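Local coordinates for protein EmGH1 (Erythrobacter marinus, PDB 5Z87) that probably hydrolyses beta-glucosidic bonds as a family 3 glycoside hydrolase, and may also act on beta-xylosides or alpha-L-arabinofuranosides, at residues W190-S193 with E194-W197; G441-A445 with S446-G450. All blocks are in the same frame, centred on the assembly; numbering follows the deposited sequence.

Contact 1 (W190-S193 with E194-W197)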
loop_
_atom_site.group_PDB
_atom_site.type_symbol
_atom_site.label_atom_id
_atom_site.label_comp_id
_atom_site.label_asym_id
_atom_site.label_seq_id
_atom_site.Cartn_x
_atom_site.Cartn_y
_atom_site.Cartn_z
ATOM N N TRP A 190 -6.928 -7.079 6.161
ATOM C CA TRP A 190 -6.440 -7.389 7.500
ATOM C C TRP A 190 -7.459 -8.200 8.295
ATOM O O TRP A 190 -8.600 -7.764 8.490
ATOM C CB TRP A 190 -6.134 -6.079 8.216
ATOM C CG TRP A 190 -5.305 -6.201 9.468
ATOM C CD1 TRP A 190 -4.297 -7.091 9.720
ATOM C CD2 TRP A 190 -5.417 -5.377 10.627
ATOM N NE1 TRP A 190 -3.774 -6.858 10.975
ATOM C CE2 TRP A 190 -4.442 -5.804 11.542
ATOM C CE3 TRP A 190 -6.248 -4.305 10.976
ATOM C CZ2 TRP A 190 -4.279 -5.201 12.787
ATOM C CZ3 TRP A 190 -6.082 -3.711 12.209
ATOM C CH2 TRP A 190 -5.099 -4.151 13.092
ATOM N N GLY A 191 -7.036 -9.376 8.763
ATOM C CA GLY A 191 -7.906 -10.251 9.534
ATOM C C GLY A 191 -8.408 -9.656 10.841
ATOM O O GLY A 191 -9.371 -10.184 11.408
ATOM N N ARG A 192 -7.805 -8.564 11.315
ATOM C CA ARG A 192 -8.210 -7.921 12.554
ATOM C C ARG A 192 -9.065 -6.688 12.329
ATOM O O ARG A 192 -9.349 -5.965 13.295
ATOM C CB ARG A 192 -6.982 -7.556 13.396
ATOM C CG ARG A 192 -6.081 -8.754 13.691
ATOM C CD ARG A 192 -5.036 -8.427 14.735
ATOM N NE ARG A 192 -5.628 -8.351 16.063
ATOM C CZ ARG A 192 -4.941 -8.309 17.200
ATOM N NH1 ARG A 192 -3.620 -8.335 17.169
ATOM N NH2 ARG A 192 -5.583 -8.244 18.373
ATOM N N SER A 193 -9.476 -6.428 11.081
ATOM C CA SER A 193 -10.319 -5.271 10.789
ATOM C C SER A 193 -11.502 -5.146 11.757
ATOM O O SER A 193 -11.814 -4.043 12.229
ATOM C CB SER A 193 -10.830 -5.344 9.347
ATOM O OG SER A 193 -9.760 -5.347 8.416
ATOM N N GLU A 194 -12.172 -6.264 12.063
ATOM C CA GLU A 194 -13.394 -6.198 12.867
ATOM C C GLU A 194 -13.156 -5.639 14.269
ATOM O O GLU A 194 -14.102 -5.146 14.897
ATOM C CB GLU A 194 -14.002 -7.587 12.976
ATOM C CG GLU A 194 -13.115 -8.532 13.774
ATOM C CD GLU A 194 -13.593 -9.963 13.718
ATOM O OE1 GLU A 194 -14.274 -10.412 14.661
ATOM O OE2 GLU A 194 -13.290 -10.635 12.720
ATOM N N GLU A 195 -11.919 -5.703 14.773
ATOM C CA GLU A 195 -11.626 -5.185 16.101
ATOM C C GLU A 195 -11.588 -3.667 16.157
ATOM O O GLU A 195 -11.559 -3.117 17.270
ATOM C CB GLU A 195 -10.284 -5.702 16.601
ATOM C CG GLU A 195 -10.109 -7.177 16.510
ATOM C CD GLU A 195 -8.779 -7.587 17.106
ATOM O OE1 GLU A 195 -8.313 -8.710 16.797
ATOM O OE2 GLU A 195 -8.202 -6.757 17.863
ATOM N N THR A 196 -11.571 -2.990 15.003
ATOM C CA THR A 196 -11.416 -1.547 14.942
ATOM C C THR A 196 -12.768 -0.878 14.774
ATOM O O THR A 196 -13.778 -1.520 14.496
ATOM C CB THR A 196 -10.510 -1.129 13.778
ATOM O OG1 THR A 196 -11.229 -1.274 12.536
ATOM C CG2 THR A 196 -9.255 -1.944 13.769
ATOM N N TRP A 197 -12.756 0.446 14.900
ATOM C CA TRP A 197 -13.937 1.269 14.702
ATOM C C TRP A 197 -13.947 1.943 13.334
ATOM O O TRP A 197 -14.619 2.959 13.141
ATOM C CB TRP A 197 -14.051 2.279 15.848
ATOM C CG TRP A 197 -14.301 1.523 17.149
ATOM C CD1 TRP A 197 -13.394 0.776 17.842
ATOM C CD2 TRP A 197 -15.557 1.361 17.836
ATOM N NE1 TRP A 197 -13.992 0.186 18.928
ATOM C CE2 TRP A 197 -15.315 0.539 18.956
ATOM C CE3 TRP A 197 -16.853 1.861 17.630
ATOM C CZ2 TRP A 197 -16.327 0.195 19.867
ATOM C CZ3 TRP A 197 -17.848 1.527 18.540
ATOM C CH2 TRP A 197 -17.579 0.700 19.641
HETATM O O HOH W 1 -11.721 -8.862 10.942
HETATM O O HOH W 2 -10.670 -11.172 13.603
#
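Arg192 and Glu195 join side-on where a type I beta turn, Trp190 to Ser193, runs into a short 3-10 turn in the TIM-barrel-type N-terminal domain of a family 3 glycoside hydrolase. Arg192 NE donates to Glu195 OE1 at 2.8 Å, nearly in the guanidinium plane but from above the carboxylate, the two planes being 63° apart. Arg192 NH2 meets the syn lone pair of Glu195 OE2 at 3.1 Å. A bend at chi3 (74°) turns both nitrogens to the carboxylate. Asn181 also donates to OE2, Arg192 NH1 donates to Tyr238 OH, and NH2 reaches a bound dithiothreitol; the salt bridge is consistent with holding this pocket-lining guanidinium in place. Arg192 CB packs over the centre of one Trp190 ring face.

Two backbone carbonyls, of Trp190 and Ser193, each take two donors. Trp190 O accepts from Ser193 N and, on an in-plane lone pair, Ser193 OG; Arg192 O accepts from Glu195 N. Glu194 OE1 is held by Gln145 and Gly451, while a water links OE2 to Gly191 O and Glu194 N. Ser193 O receives Thr196 N from above its carbonyl plane at 3.0 Å and Thr196 OG1 in that plane at 2.8 Å.

Contact 2 (G441-A445 with S446-G450)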
loop_
_atom_site.group_PDB
_atom_site.type_symbol
_atom_site.label_atom_id
_atom_site.label_comp_id
_atom_site.label_asym_id
_atom_site.label_seq_id
_atom_site.Cartn_x
_atom_site.Cartn_y
_atom_site.Cartn_z
ATOM N N GLY A 441 -28.242 -20.533 4.662
ATOM C CA GLY A 441 -26.901 -20.012 4.519
ATOM C C GLY A 441 -25.946 -20.453 5.614
ATOM O O GLY A 441 -26.351 -20.905 6.692
ATOM N N PRO A 442 -24.644 -20.319 5.358
ATOM C CA PRO A 442 -23.654 -20.786 6.344
ATOM C C PRO A 442 -23.733 -20.063 7.681
ATOM O O PRO A 442 -23.311 -20.630 8.694
ATOM C CB PRO A 442 -22.314 -20.538 5.642
ATOM C CG PRO A 442 -22.602 -19.440 4.655
ATOM C CD PRO A 442 -24.010 -19.698 4.182
ATOM N N ASN A 443 -24.299 -18.859 7.739
ATOM C CA ASN A 443 -24.372 -18.119 8.992
ATOM C C ASN A 443 -25.793 -17.985 9.525
ATOM O O ASN A 443 -26.099 -17.028 10.240
ATOM C CB ASN A 443 -23.727 -16.745 8.830
ATOM C CG ASN A 443 -22.243 -16.847 8.581
ATOM O OD1 ASN A 443 -21.635 -17.890 8.856
ATOM N ND2 ASN A 443 -21.651 -15.788 8.023
ATOM N N ALA A 444 -26.670 -18.941 9.210
ATOM C CA ALA A 444 -28.049 -18.851 9.685
ATOM C C ALA A 444 -28.225 -19.502 11.051
ATOM O O ALA A 444 -28.743 -18.870 11.980
ATOM C CB ALA A 444 -29.014 -19.489 8.675
ATOM N N ALA A 445 -27.794 -20.757 11.182
ATOM C CA ALA A 445 -28.059 -21.565 12.365
ATOM C C ALA A 445 -27.004 -21.407 13.448
ATOM O O ALA A 445 -27.268 -21.725 14.610
ATOM C CB ALA A 445 -28.154 -23.043 11.972
ATOM N N SER A 446 -25.824 -20.936 13.082
ATOM C CA SER A 446 -24.715 -20.694 13.988
ATOM C C SER A 446 -24.749 -19.270 14.544
ATOM O O SER A 446 -25.198 -18.328 13.883
ATOM C CB SER A 446 -23.397 -20.962 13.248
ATOM O OG SER A 446 -23.482 -20.572 11.872
ATOM N N VAL A 447 -24.297 -19.131 15.791
ATOM C CA VAL A 447 -24.065 -17.815 16.381
ATOM C C VAL A 447 -22.679 -17.335 15.963
ATOM O O VAL A 447 -21.718 -18.110 15.950
ATOM C CB VAL A 447 -24.196 -17.878 17.916
ATOM C CG1 VAL A 447 -23.957 -16.517 18.535
ATOM C CG2 VAL A 447 -25.570 -18.405 18.321
ATOM N N HIS A 448 -22.556 -16.059 15.606
ATOM C CA HIS A 448 -21.250 -15.511 15.257
ATOM C C HIS A 448 -21.011 -14.232 16.032
ATOM O O HIS A 448 -21.745 -13.248 15.877
ATOM C CB HIS A 448 -21.127 -15.308 13.754
ATOM C CG HIS A 448 -21.044 -16.605 13.023
ATOM N ND1 HIS A 448 -19.866 -17.313 12.909
ATOM C CD2 HIS A 448 -22.005 -17.378 12.462
ATOM C CE1 HIS A 448 -20.096 -18.440 12.256
ATOM N NE2 HIS A 448 -21.385 -18.503 11.973
ATOM N N LEU A 449 -19.999 -14.270 16.895
ATOM C CA LEU A 449 -19.699 -13.168 17.785
ATOM C C LEU A 449 -18.383 -12.474 17.461
ATOM O O LEU A 449 -18.180 -11.338 17.897
ATOM C CB LEU A 449 -19.671 -13.667 19.235
ATOM C CG LEU A 449 -20.971 -14.308 19.707
ATOM C CD1 LEU A 449 -20.729 -15.011 21.035
ATOM C CD2 LEU A 449 -22.083 -13.269 19.818
ATOM N N GLY A 450 -17.503 -13.112 16.702
ATOM C CA GLY A 450 -16.266 -12.485 16.290
ATOM C C GLY A 450 -15.100 -12.885 17.168
ATOM O O GLY A 450 -15.242 -13.573 18.186
HETATM O O HOH W 3 -24.408 -22.825 10.352
HETATM O O HOH W 4 -26.673 -16.102 12.859
#
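Ser446 points its hydroxyl at Pro442 O and the CA of Asn443 in the loop that leaves strand 436-440 of the family 3 C-terminal domain, and the His448 ring crosses the Asn443 amide. The polar contacts centre on Ser446 OG, which is hydrogen-bonded to His448 NE2 at 2.9 Å. A chi1 of 35° holds this hydroxyl between its own backbone N and carbonyl carbon, with OG 3.2 Å from Pro442 O.

Two waters tie the halves of the loop together. One donates to Pro442 O and is hydrogen-bonded to Ser446 OG; the second water donates to Asn443 O at 2.8 Å and to Ser446 O.

The Asn443 and His448 side chains cross at about a right angle, amide and ring planes 53° apart. OD1 of Asn443 lies 3.2 Å from His448 NE2, too poorly angled for a hydrogen bond; ND2 is instead held by Gly534 O. His448 ND1 is hydrogen-bonded to Glu536 OE2, so both ring nitrogens have partners, which probably fixes the rotation of the imidazole. A leucine in place of His448 would probably leave Ser446 OG and Glu536 without their ring partner and free the hydroxyl to turn.

Asn443 and His448 both pack on Ile580 of strand 574-580, Pro442 and Ala444 on strand 527-533, and Ala444 and Ala445 on Tyr479 of strand 476-480.

How the contacts relate
Contact 1 belongs to the N-terminal domain and contact 2 to the C-terminal one, yet the two loops meet where the domains face each other. Their centres are 18 Å apart, but Glu194 OE1 packs 3.3 Å from Gly450 CA. Just beyond contact 2, Tyr452 touches Arg192, and both residues line the pocket occupied by dithiothreitol, which probably came from the crystallisation liquor. The nearest atoms of the Arg192 side chain and the bound dithiothreitol (DTT) are about 3 Å apart. Tyr602 is a shared neighbour, packing against Glu194 of contact 1 and His448 of contact 2. Contact 1 thus supplies Arg192 to the pocket, whereas 441-450 runs from strand 436-440 to the loop that carries Tyr452.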